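Local atomic coordinates of uncharacterized DUF364 family protein (PDB entry 3NPG), a protein that is of unknown function but probably chelates heavy metals and contains a Rossmann-like domain. Residues 43-48 and 218-223; 105-110 and 214-219; 173-178 and 200-205; 196-201 and 233-238. All coordinates share one frame; numbering follows the deposited sequence.

Interaction 1. Residues 43-48 and 218-223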
loop_
_atom_site.group_PDB
_atom_site.type_symbol
_atom_site.label_atom_id
_atom_site.label_comp_id
_atom_site.label_asym_id
_atom_site.label_seq_id
_atom_site.Cartn_x
_atom_site.Cartn_y
_atom_site.Cartn_z
ATOM N N ARG A 43 -15.212 -35.969 5.772
ATOM C CA ARG A 43 -14.964 -34.622 5.242
ATOM C C ARG A 43 -13.507 -34.167 5.429
ATOM O O ARG A 43 -12.794 -34.686 6.294
ATOM C CB ARG A 43 -15.927 -33.601 5.879
ATOM C CG ARG A 43 -17.357 -33.718 5.384
ATOM C CD ARG A 43 -18.248 -32.654 5.987
ATOM N NE ARG A 43 -19.603 -32.718 5.441
ATOM C CZ ARG A 43 -20.583 -31.894 5.793
ATOM N NH1 ARG A 43 -20.368 -30.941 6.693
ATOM N NH2 ARG A 43 -21.786 -32.013 5.244
ATOM N N ALA A 44 -13.075 -33.177 4.622
ATOM C CA ALA A 44 -11.729 -32.601 4.710
ATOM C C ALA A 44 -11.774 -31.115 4.397
ATOM O O ALA A 44 -12.476 -30.696 3.469
ATOM C CB ALA A 44 -10.789 -33.305 3.746
ATOM N N LEU A 45 -11.040 -30.309 5.172
ATOM C CA LEU A 45 -11.024 -28.866 4.974
ATOM C C LEU A 45 -9.667 -28.386 4.466
ATOM O O LEU A 45 -8.644 -28.606 5.111
ATOM C CB LEU A 45 -11.414 -28.137 6.277
ATOM C CG LEU A 45 -11.685 -26.625 6.172
ATOM C CD1 LEU A 45 -12.860 -26.333 5.247
ATOM C CD2 LEU A 45 -11.951 -26.041 7.525
ATOM N N GLY A 46 -9.674 -27.762 3.299
ATOM C CA GLY A 46 -8.477 -27.190 2.706
ATOM C C GLY A 46 -8.509 -25.681 2.743
ATOM O O GLY A 46 -9.573 -25.077 2.549
ATOM N N VAL A 47 -7.355 -25.051 3.033
ATOM C CA VAL A 47 -7.272 -23.593 3.119
ATOM C C VAL A 47 -6.169 -23.031 2.239
ATOM O O VAL A 47 -5.210 -23.732 1.928
ATOM C CB VAL A 47 -7.156 -23.079 4.588
ATOM C CG1 VAL A 47 -8.422 -23.381 5.382
ATOM C CG2 VAL A 47 -5.926 -23.653 5.283
ATOM N N ALA A 48 -6.320 -21.769 1.817
ATOM C CA ALA A 48 -5.306 -21.050 1.048
ATOM C C ALA A 48 -5.352 -19.590 1.435
ATOM O O ALA A 48 -6.426 -18.983 1.407
ATOM C CB ALA A 48 -5.560 -21.207 -0.442
HETATM N N MSE A 218 -0.430 -27.825 8.500
HETATM C CA MSE A 218 -1.278 -28.307 9.591
HETATM C C MSE A 218 -2.555 -28.971 9.073
HETATM O O MSE A 218 -3.113 -28.543 8.059
HETATM C CB MSE A 218 -1.619 -27.166 10.561
HETATM C CG MSE A 218 -2.419 -26.030 9.916
HETATM SE SE MSE A 218 -2.461 -24.452 11.014
HETATM C CE MSE A 218 -0.529 -23.962 10.946
ATOM N N LYS A 219 -3.027 -30.007 9.780
ATOM C CA LYS A 219 -4.255 -30.704 9.419
ATOM C C LYS A 219 -5.357 -30.375 10.409
ATOM O O LYS A 219 -5.143 -30.457 11.618
ATOM C CB LYS A 219 -4.023 -32.228 9.346
ATOM C CG LYS A 219 -5.253 -33.010 8.874
ATOM C CD LYS A 219 -4.984 -34.490 8.786
ATOM C CE LYS A 219 -6.196 -35.242 8.309
ATOM N NZ LYS A 219 -5.942 -36.703 8.235
ATOM N N VAL A 220 -6.546 -30.014 9.898
ATOM C CA VAL A 220 -7.703 -29.686 10.732
ATOM C C VAL A 220 -8.218 -30.940 11.466
ATOM O O VAL A 220 -8.587 -31.924 10.823
ATOM C CB VAL A 220 -8.822 -29.002 9.907
ATOM C CG1 VAL A 220 -10.005 -28.645 10.790
ATOM C CG2 VAL A 220 -8.295 -27.764 9.186
ATOM N N THR A 221 -8.216 -30.905 12.815
ATOM C CA THR A 221 -8.680 -32.030 13.639
ATOM C C THR A 221 -10.187 -31.948 13.909
ATOM O O THR A 221 -10.845 -32.978 14.005
ATOM C CB THR A 221 -7.854 -32.138 14.936
ATOM O OG1 THR A 221 -7.850 -30.875 15.609
ATOM C CG2 THR A 221 -6.433 -32.591 14.679
ATOM N N ASN A 222 -10.727 -30.717 14.032
ATOM C CA ASN A 222 -12.162 -30.487 14.219
ATOM C C ASN A 222 -12.646 -29.505 13.156
ATOM O O ASN A 222 -12.404 -28.301 13.267
ATOM C CB ASN A 222 -12.455 -29.950 15.638
ATOM C CG ASN A 222 -13.920 -30.007 16.040
ATOM O OD1 ASN A 222 -14.828 -29.647 15.275
ATOM N ND2 ASN A 222 -14.171 -30.392 17.276
ATOM N N ILE A 223 -13.265 -30.029 12.088
ATOM C CA ILE A 223 -13.732 -29.226 10.948
ATOM C C ILE A 223 -14.778 -28.172 11.364
ATOM O O ILE A 223 -14.678 -27.016 10.948
ATOM C CB ILE A 223 -14.260 -30.147 9.805
ATOM C CG1 ILE A 223 -13.237 -31.279 9.446
ATOM C CG2 ILE A 223 -14.687 -29.333 8.581
ATOM C CD1 ILE A 223 -12.000 -30.864 8.635
#
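Leu-45 meets Ile-223 and Val-220 in a buried apolar contact, with no hydrogen bond between the two segments. The closest pair of side-chain atoms is Ile-223 CD1 and Leu-45 CB, 3.7 Å apart. The same methyl comes alongside the backbone, with Ile-223 CD1 3.6 Å from Leu-45 N. Ile-223 CG2 is looser, 4.2 Å from Leu-45 CB. CG1 of Ile-223 stands anti to the carbonyl carbon (chi1 -50°), which lets the long branch run to the strand while CG2 stays beside it. Val-220 touches with one branch. Its CG2 is 4.2 Å from Leu-45 O and 4.3 Å from Leu-45 CB. The rest of the leucine packs against Leu-227 and Leu-230 of helix 223-232 and against Trp-34.

The hydrogen bonds lie around this apolar patch. The side-chain amide of Gln-201 joins the two strands: its OE1 accepts from Val-47 N and its NE2 donates to the backbone O of Met-218, which is a selenomethionine. Asn-222 is the N-cap of helix 223-232, with OD1 accepting from Lys-225 N. Ile-223 is the first residue of the helix that Asn-222 caps.

Strand 43-49 is an outermost strand, within this chain, of a three-stranded antiparallel sheet, bonded to strand 32-38. Strand 214-220 belongs to the seven-stranded mixed sheet. The contact thus joins a small antiparallel N-terminal sheet to a sheet of Rossmann-like strand order, at a strand-to-helix turn.

Interaction 2. Residues 105-110 and 214-219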
loop_
_atom_site.group_PDB
_atom_site.type_symbol
_atom_site.label_atom_id
_atom_site.label_comp_id
_atom_site.label_asym_id
_atom_site.label_seq_id
_atom_site.Cartn_x
_atom_site.Cartn_y
_atom_site.Cartn_z
ATOM N N ILE A 105 7.188 -31.347 14.664
ATOM C CA ILE A 105 8.157 -30.335 15.091
ATOM C C ILE A 105 7.882 -28.972 14.429
ATOM O O ILE A 105 7.087 -28.881 13.491
ATOM C CB ILE A 105 9.623 -30.819 14.812
ATOM C CG1 ILE A 105 9.831 -31.139 13.307
ATOM C CG2 ILE A 105 9.988 -32.019 15.701
ATOM C CD1 ILE A 105 11.241 -31.016 12.842
ATOM N N ASP A 106 8.576 -27.928 14.896
ATOM C CA ASP A 106 8.483 -26.598 14.312
ATOM C C ASP A 106 9.515 -26.475 13.173
ATOM O O ASP A 106 10.466 -27.258 13.121
ATOM C CB ASP A 106 8.733 -25.522 15.397
ATOM C CG ASP A 106 8.436 -24.100 14.952
ATOM O OD1 ASP A 106 7.323 -23.862 14.430
ATOM O OD2 ASP A 106 9.297 -23.215 15.173
ATOM N N VAL A 107 9.324 -25.500 12.265
ATOM C CA VAL A 107 10.248 -25.257 11.141
ATOM C C VAL A 107 11.669 -24.921 11.648
ATOM O O VAL A 107 12.656 -25.319 11.028
ATOM C CB VAL A 107 9.716 -24.146 10.200
ATOM C CG1 VAL A 107 10.462 -24.154 8.863
ATOM C CG2 VAL A 107 8.215 -24.285 9.984
ATOM N N THR A 108 11.757 -24.202 12.781
ATOM C CA THR A 108 13.037 -23.820 13.385
ATOM C C THR A 108 13.841 -25.057 13.841
ATOM O O THR A 108 15.060 -25.092 13.669
ATOM C CB THR A 108 12.804 -22.830 14.529
ATOM O OG1 THR A 108 11.964 -23.444 15.512
ATOM C CG2 THR A 108 12.179 -21.523 14.050
ATOM N N GLU A 109 13.134 -26.092 14.386
ATOM C CA GLU A 109 13.745 -27.366 14.820
ATOM C C GLU A 109 14.315 -28.110 13.625
ATOM O O GLU A 109 15.394 -28.705 13.720
ATOM C CB GLU A 109 12.702 -28.266 15.518
ATOM C CG GLU A 109 12.128 -27.692 16.800
ATOM C CD GLU A 109 11.059 -28.565 17.434
ATOM O OE1 GLU A 109 11.361 -29.736 17.760
ATOM O OE2 GLU A 109 9.920 -28.074 17.608
ATOM N N LEU A 110 13.559 -28.118 12.504
ATOM C CA LEU A 110 13.942 -28.792 11.267
ATOM C C LEU A 110 15.268 -28.237 10.712
ATOM O O LEU A 110 16.120 -29.014 10.267
ATOM C CB LEU A 110 12.811 -28.644 10.224
ATOM C CG LEU A 110 12.996 -29.410 8.913
ATOM C CD1 LEU A 110 12.693 -30.895 9.093
ATOM C CD2 LEU A 110 12.133 -28.838 7.840
ATOM N N HIS A 214 10.869 -30.177 2.082
ATOM C CA HIS A 214 9.902 -30.416 3.154
ATOM C C HIS A 214 8.642 -29.583 2.969
ATOM O O HIS A 214 8.671 -28.545 2.303
ATOM C CB HIS A 214 10.532 -30.099 4.530
ATOM C CG HIS A 214 11.698 -30.967 4.880
ATOM N ND1 HIS A 214 12.959 -30.719 4.375
ATOM C CD2 HIS A 214 11.768 -32.018 5.728
ATOM C CE1 HIS A 214 13.741 -31.655 4.887
ATOM N NE2 HIS A 214 13.072 -32.450 5.716
ATOM N N LEU A 215 7.547 -30.013 3.608
ATOM C CA LEU A 215 6.295 -29.276 3.670
ATOM C C LEU A 215 5.895 -29.125 5.123
ATOM O O LEU A 215 5.688 -30.127 5.810
ATOM C CB LEU A 215 5.181 -30.007 2.884
ATOM C CG LEU A 215 5.115 -29.716 1.380
ATOM C CD1 LEU A 215 4.185 -30.686 0.684
ATOM C CD2 LEU A 215 4.677 -28.274 1.112
ATOM N N ALA A 216 5.874 -27.882 5.626
ATOM C CA ALA A 216 5.466 -27.607 7.003
ATOM C C ALA A 216 4.082 -26.979 7.022
ATOM O O ALA A 216 3.924 -25.811 6.663
ATOM C CB ALA A 216 6.466 -26.694 7.676
ATOM N N SER A 217 3.068 -27.774 7.360
ATOM C CA SER A 217 1.691 -27.311 7.352
ATOM C C SER A 217 0.922 -27.853 8.561
ATOM O O SER A 217 1.542 -28.267 9.549
ATOM C CB SER A 217 1.006 -27.723 6.055
ATOM O OG SER A 217 -0.203 -27.010 5.873
HETATM N N MSE A 218 -0.430 -27.825 8.500
HETATM C CA MSE A 218 -1.278 -28.307 9.591
HETATM C C MSE A 218 -2.555 -28.971 9.073
HETATM O O MSE A 218 -3.113 -28.543 8.059
HETATM C CB MSE A 218 -1.619 -27.166 10.561
HETATM C CG MSE A 218 -2.419 -26.030 9.916
HETATM SE SE MSE A 218 -2.461 -24.452 11.014
HETATM C CE MSE A 218 -0.529 -23.962 10.946
ATOM N N LYS A 219 -3.027 -30.007 9.780
ATOM C CA LYS A 219 -4.255 -30.704 9.419
ATOM C C LYS A 219 -5.357 -30.375 10.409
ATOM O O LYS A 219 -5.143 -30.457 11.618
ATOM C CB LYS A 219 -4.023 -32.228 9.346
ATOM C CG LYS A 219 -5.253 -33.010 8.874
ATOM C CD LYS A 219 -4.984 -34.490 8.786
ATOM C CE LYS A 219 -6.196 -35.242 8.309
ATOM N NZ LYS A 219 -5.942 -36.703 8.235
#
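One face of the His-214 imidazole is covered by Leu-110. This is a helix laid against a strand of a Rossmann-like sheet: helix 107-112 packs on strand 214-220, which is flanked by strands 192-196 and 242-248. The leucine CD2 sits 3.6 Å above the ring plane of His-214, offset toward the rim, in a CH-pi contact. Leu-110 CD2 is 3.9 Å from the centroid of the His-214 ring, 20° off its normal. The other methyl, Leu-110 CD1, lies by the CD2 and NE2 atoms of the ring, 3.7 Å from His-214 CD2. The two side chains approach from opposite directions. With CG anti to the backbone N (chi1 -174°), Leu-110 is directed at the strand. An alanine in place of His-214 would take away the flat surface under these methyls and is likely to leave a gap beside Leu-110. One turn back on the helix, Val-107 CG2 touches Ala-216 CB at 3.8 Å. The start of the helix is also held by side chains. Asp-106 is the N-cap, and its N donates to Glu-109 OE2 at 3.0 Å, meeting that oxygen from above the carboxylate plane. Thr-108 OG1 donates to Asp-106 OD2 at 2.7 Å, on the anti side of the carboxylate.

Interaction 3. Residues 173-178 and 200-205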
loop_
_atom_site.group_PDB
_atom_site.type_symbol
_atom_site.label_atom_id
_atom_site.label_comp_id
_atom_site.label_asym_id
_atom_site.label_seq_id
_atom_site.Cartn_x
_atom_site.Cartn_y
_atom_site.Cartn_z
ATOM N N SER A 173 2.225 -19.154 0.974
ATOM C CA SER A 173 1.471 -18.197 0.167
ATOM C C SER A 173 2.153 -17.959 -1.189
ATOM O O SER A 173 1.553 -17.359 -2.076
ATOM C CB SER A 173 1.304 -16.878 0.917
ATOM O OG SER A 173 2.555 -16.265 1.181
ATOM N N CYS A 174 3.397 -18.466 -1.360
ATOM C CA CYS A 174 4.110 -18.375 -2.638
ATOM C C CYS A 174 3.436 -19.274 -3.692
ATOM O O CYS A 174 3.684 -19.122 -4.887
ATOM C CB CYS A 174 5.594 -18.711 -2.468
ATOM S SG CYS A 174 5.924 -20.419 -1.961
ATOM N N ILE A 175 2.539 -20.169 -3.239
ATOM C CA ILE A 175 1.763 -21.041 -4.118
ATOM C C ILE A 175 0.587 -20.250 -4.751
ATOM O O ILE A 175 0.351 -20.363 -5.953
ATOM C CB ILE A 175 1.279 -22.305 -3.343
ATOM C CG1 ILE A 175 2.487 -23.131 -2.813
ATOM C CG2 ILE A 175 0.355 -23.167 -4.214
ATOM C CD1 ILE A 175 2.114 -24.247 -1.782
ATOM N N VAL A 176 -0.099 -19.401 -3.949
ATOM C CA VAL A 176 -1.234 -18.616 -4.440
ATOM C C VAL A 176 -0.827 -17.404 -5.305
ATOM O O VAL A 176 -1.548 -17.070 -6.247
ATOM C CB VAL A 176 -2.268 -18.236 -3.325
ATOM C CG1 VAL A 176 -3.186 -19.403 -3.011
ATOM C CG2 VAL A 176 -1.577 -17.744 -2.064
ATOM N N ASN A 177 0.333 -16.765 -5.009
ATOM C CA ASN A 177 0.771 -15.569 -5.763
ATOM C C ASN A 177 1.636 -15.876 -7.026
ATOM O O ASN A 177 1.826 -14.997 -7.868
ATOM C CB ASN A 177 1.454 -14.540 -4.844
ATOM C CG ASN A 177 2.706 -15.036 -4.165
ATOM O OD1 ASN A 177 3.391 -15.944 -4.642
ATOM N ND2 ASN A 177 3.075 -14.389 -3.071
ATOM N N GLY A 178 2.136 -17.106 -7.132
ATOM C CA GLY A 178 2.883 -17.557 -8.305
ATOM C C GLY A 178 4.379 -17.335 -8.249
ATOM O O GLY A 178 5.061 -17.462 -9.267
ATOM N N GLY A 200 0.245 -24.781 2.609
ATOM C CA GLY A 200 1.084 -25.920 2.247
ATOM C C GLY A 200 0.467 -27.262 2.598
ATOM O O GLY A 200 1.187 -28.242 2.802
ATOM N N GLN A 201 -0.886 -27.327 2.630
ATOM C CA GLN A 201 -1.640 -28.550 2.947
ATOM C C GLN A 201 -1.624 -29.550 1.791
ATOM O O GLN A 201 -2.175 -30.644 1.923
ATOM C CB GLN A 201 -3.094 -28.203 3.308
ATOM C CG GLN A 201 -3.290 -27.740 4.744
ATOM C CD GLN A 201 -4.709 -27.283 4.996
ATOM O OE1 GLN A 201 -5.389 -26.764 4.110
ATOM N NE2 GLN A 201 -5.173 -27.433 6.226
ATOM N N LEU A 202 -1.006 -29.173 0.647
ATOM C CA LEU A 202 -0.958 -30.020 -0.555
ATOM C C LEU A 202 -0.176 -31.342 -0.326
ATOM O O LEU A 202 0.642 -31.424 0.598
ATOM C CB LEU A 202 -0.386 -29.230 -1.771
ATOM C CG LEU A 202 1.149 -29.022 -1.825
ATOM C CD1 LEU A 202 1.597 -28.675 -3.226
ATOM C CD2 LEU A 202 1.593 -27.952 -0.875
ATOM N N LEU A 203 -0.465 -32.382 -1.142
ATOM C CA LEU A 203 0.231 -33.672 -1.034
ATOM C C LEU A 203 1.706 -33.533 -1.420
ATOM O O LEU A 203 2.021 -32.845 -2.393
ATOM C CB LEU A 203 -0.444 -34.739 -1.924
ATOM C CG LEU A 203 -1.784 -35.286 -1.431
ATOM C CD1 LEU A 203 -2.413 -36.155 -2.469
ATOM C CD2 LEU A 203 -1.620 -36.066 -0.149
ATOM N N PRO A 204 2.636 -34.208 -0.692
ATOM C CA PRO A 204 4.065 -34.098 -1.051
ATOM C C PRO A 204 4.365 -34.628 -2.449
ATOM O O PRO A 204 5.222 -34.076 -3.142
ATOM C CB PRO A 204 4.771 -34.926 0.033
ATOM C CG PRO A 204 3.788 -35.018 1.155
ATOM C CD PRO A 204 2.443 -35.045 0.506
ATOM N N GLU A 205 3.613 -35.668 -2.891
ATOM C CA GLU A 205 3.784 -36.283 -4.217
ATOM C C GLU A 205 3.605 -35.266 -5.367
ATOM O O GLU A 205 4.142 -35.476 -6.457
ATOM C CB GLU A 205 2.826 -37.478 -4.393
ATOM C CG GLU A 205 1.351 -37.099 -4.371
ATOM C CD GLU A 205 0.407 -38.267 -4.531
ATOM O OE1 GLU A 205 0.295 -39.075 -3.583
ATOM O OE2 GLU A 205 -0.246 -38.360 -5.595
#
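This is a small buried methyl-to-methyl contact between Ile-175 and Leu-202, its centre about 4 Å from the centre of the chain. It joins the short, weakly bonded helix after strand 167-171 to the loop between strands 192-196 and 214-220. Ile-175 CD1 lies 3.8 Å from Leu-202 CD2, and the two side chains cross obliquely. Only the end of each takes part. The isoleucine extends through CG1, which is anti to the carbonyl carbon (chi1 -61°). Leu-202 holds CG between its own N and carbonyl carbon (chi1 77°), which brings CD2 to the isoleucine. Ile-175 CD1 also passes Gly-200 CA at 4.5 Å, a loose approach to a residue without a side chain.

Helix 6-17 lies over the pair, with Leu-7 on Ile-175 and Ile-10 on Leu-202. Asn-90 of helix 79-96 also touches Leu-202. The end of segment 173-178 faces another copy of the protein: Asn-177 O and Gly-178 O accept hydrogen bonds from Thr-156 and His-160 of the second subunit.

No hydrogen bond or charge links the two segments. Methyl against methyl has no preferred direction, and the contact rests on burial and fit.

Interaction 4. Residues 196-201 and 233-238. With ACT (acetate ion), chain E.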
loop_
_atom_site.group_PDB
_atom_site.type_symbol
_atom_site.label_atom_id
_atom_site.label_comp_id
_atom_site.label_asym_id
_atom_site.label_seq_id
_atom_site.Cartn_x
_atom_site.Cartn_y
_atom_site.Cartn_z
ATOM N N THR A 196 6.285 -23.418 4.238
ATOM C CA THR A 196 5.586 -23.414 5.523
ATOM C C THR A 196 4.297 -22.598 5.527
ATOM O O THR A 196 4.243 -21.509 4.955
ATOM C CB THR A 196 6.544 -23.011 6.662
ATOM O OG1 THR A 196 5.878 -23.179 7.915
ATOM C CG2 THR A 196 7.049 -21.576 6.528
ATOM N N GLY A 197 3.292 -23.107 6.242
ATOM C CA GLY A 197 2.013 -22.430 6.404
ATOM C C GLY A 197 0.812 -23.286 6.059
ATOM O O GLY A 197 0.935 -24.283 5.340
ATOM N N PRO A 198 -0.404 -22.867 6.497
ATOM C CA PRO A 198 -1.621 -23.652 6.174
ATOM C C PRO A 198 -1.889 -23.829 4.667
ATOM O O PRO A 198 -2.580 -24.765 4.288
ATOM C CB PRO A 198 -2.747 -22.864 6.860
ATOM C CG PRO A 198 -2.076 -22.081 7.925
ATOM C CD PRO A 198 -0.715 -21.731 7.387
ATOM N N THR A 199 -1.333 -22.939 3.808
ATOM C CA THR A 199 -1.506 -23.060 2.348
ATOM C C THR A 199 -0.668 -24.259 1.786
ATOM O O THR A 199 -0.904 -24.715 0.659
ATOM C CB THR A 199 -1.189 -21.711 1.644
ATOM O OG1 THR A 199 -1.812 -20.640 2.362
ATOM C CG2 THR A 199 -1.638 -21.688 0.190
ATOM N N GLY A 200 0.245 -24.781 2.609
ATOM C CA GLY A 200 1.084 -25.920 2.247
ATOM C C GLY A 200 0.467 -27.262 2.598
ATOM O O GLY A 200 1.187 -28.242 2.802
ATOM N N GLN A 201 -0.886 -27.327 2.630
ATOM C CA GLN A 201 -1.640 -28.550 2.947
ATOM C C GLN A 201 -1.624 -29.550 1.791
ATOM O O GLN A 201 -2.175 -30.644 1.923
ATOM C CB GLN A 201 -3.094 -28.203 3.308
ATOM C CG GLN A 201 -3.290 -27.740 4.744
ATOM C CD GLN A 201 -4.709 -27.283 4.996
ATOM O OE1 GLN A 201 -5.389 -26.764 4.110
ATOM N NE2 GLN A 201 -5.173 -27.433 6.226
ATOM N N GLY A 233 -12.917 -14.942 11.263
ATOM C CA GLY A 233 -11.678 -14.255 10.912
ATOM C C GLY A 233 -10.598 -14.385 11.971
ATOM O O GLY A 233 -9.742 -13.506 12.096
ATOM N N SER A 234 -10.645 -15.483 12.765
ATOM C CA SER A 234 -9.677 -15.739 13.835
ATOM C C SER A 234 -8.684 -16.810 13.403
ATOM O O SER A 234 -9.074 -17.963 13.203
ATOM C CB SER A 234 -10.398 -16.175 15.110
ATOM O OG SER A 234 -9.491 -16.398 16.178
ATOM N N PHE A 235 -7.403 -16.431 13.218
ATOM C CA PHE A 235 -6.390 -17.393 12.793
ATOM C C PHE A 235 -6.009 -18.358 13.905
ATOM O O PHE A 235 -5.999 -19.568 13.681
ATOM C CB PHE A 235 -5.144 -16.696 12.233
ATOM C CG PHE A 235 -4.028 -17.664 11.910
ATOM C CD1 PHE A 235 -4.142 -18.554 10.848
ATOM C CD2 PHE A 235 -2.892 -17.731 12.706
ATOM C CE1 PHE A 235 -3.131 -19.476 10.577
ATOM C CE2 PHE A 235 -1.883 -18.658 12.435
ATOM C CZ PHE A 235 -2.011 -19.524 11.372
ATOM N N LYS A 236 -5.665 -17.828 15.102
ATOM C CA LYS A 236 -5.258 -18.663 16.238
ATOM C C LYS A 236 -6.375 -19.605 16.707
ATOM O O LYS A 236 -6.090 -20.670 17.263
ATOM C CB LYS A 236 -4.733 -17.806 17.392
ATOM C CG LYS A 236 -3.228 -17.591 17.337
ATOM C CD LYS A 236 -2.730 -16.816 18.548
ATOM C CE LYS A 236 -1.232 -16.927 18.725
ATOM N NZ LYS A 236 -0.825 -18.294 19.158
ATOM N N GLY A 237 -7.627 -19.222 16.444
ATOM C CA GLY A 237 -8.785 -20.060 16.738
ATOM C C GLY A 237 -8.873 -21.232 15.785
ATOM O O GLY A 237 -9.233 -22.343 16.182
ATOM N N PHE A 238 -8.524 -20.989 14.515
ATOM C CA PHE A 238 -8.457 -22.023 13.485
ATOM C C PHE A 238 -7.203 -22.890 13.685
ATOM O O PHE A 238 -7.243 -24.098 13.457
ATOM C CB PHE A 238 -8.455 -21.372 12.081
ATOM C CG PHE A 238 -7.884 -22.232 10.980
ATOM C CD1 PHE A 238 -8.598 -23.313 10.479
ATOM C CD2 PHE A 238 -6.648 -21.933 10.409
ATOM C CE1 PHE A 238 -8.074 -24.101 9.451
ATOM C CE2 PHE A 238 -6.125 -22.722 9.380
ATOM C CZ PHE A 238 -6.841 -23.801 8.909
HETATM C C ACT E . 0.338 -19.456 4.588
HETATM O O ACT E . 0.692 -19.782 3.499
HETATM O OXT ACT E . -0.809 -19.551 4.855
HETATM C CH3 ACT E . 1.341 -18.909 5.602
#
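Pro-198 touches the edges of two aromatic rings, Phe-235 and Phe-238. Its CG lies in the plane of the Phe-235 ring, 3.9 Å from Phe-235 CE1. Its CB lies near the plane of the Phe-238 ring, 4.2 Å from Phe-238 CE2. Neither ring turns its face to the proline. Phe-235 CG is anti to the backbone N (chi1 175°), which sends the ring out from the helix toward the loop. Phe-238, one turn further on, also packs on Val-47 and Val-220. Segment 196-201 is the loop that leaves the C-terminal end of strand 192-196, the end of the parallel sheet at which Rossmann-like domains usually place their ligand sites. Here an acetate ion, probably from the crystallisation liquor, sits against the loop. Thr-199 OG1 is 2.9 Å from acetate O and equally 2.9 Å from acetate OXT. Pro-198 CD is 3.3 Å from acetate OXT. Tyr-32 OH also bonds the ion. A glycine in place of Pro-198 would remove the ring from both phenylalanine edges and would probably leave a gap there and a looser loop. Phe-235 also makes backbone hydrogen bonds to the third subunit. Ser-234 is the N-cap of helix 235-239, its OG accepting a weak bond from Gly-237 N.

How the interactions relate
Interactions 1 and 2 use the two ends of strand 214-220 and have centres about 16 Å apart. Their segments overlap at Met-218 and Lys-219. Interaction 1 ties this strand to the N-terminal antiparallel sheet, while interaction 2 packs a helix on it. Interactions 3 and 4 share Gly-200 and Gln-201 in the loop after strand 192-196, with centres about 13 Å apart. Interaction 4 is close to interaction 1, about 9 Å between centres. Along the chain it crosses both interaction 1 and interaction 2. Interaction 3 is nested within the loops closed by interactions 1 and 2. The loop 196-205 thus lies at the junction of the N-terminal sheet and the Rossmann-like domain, beside the bound acetate.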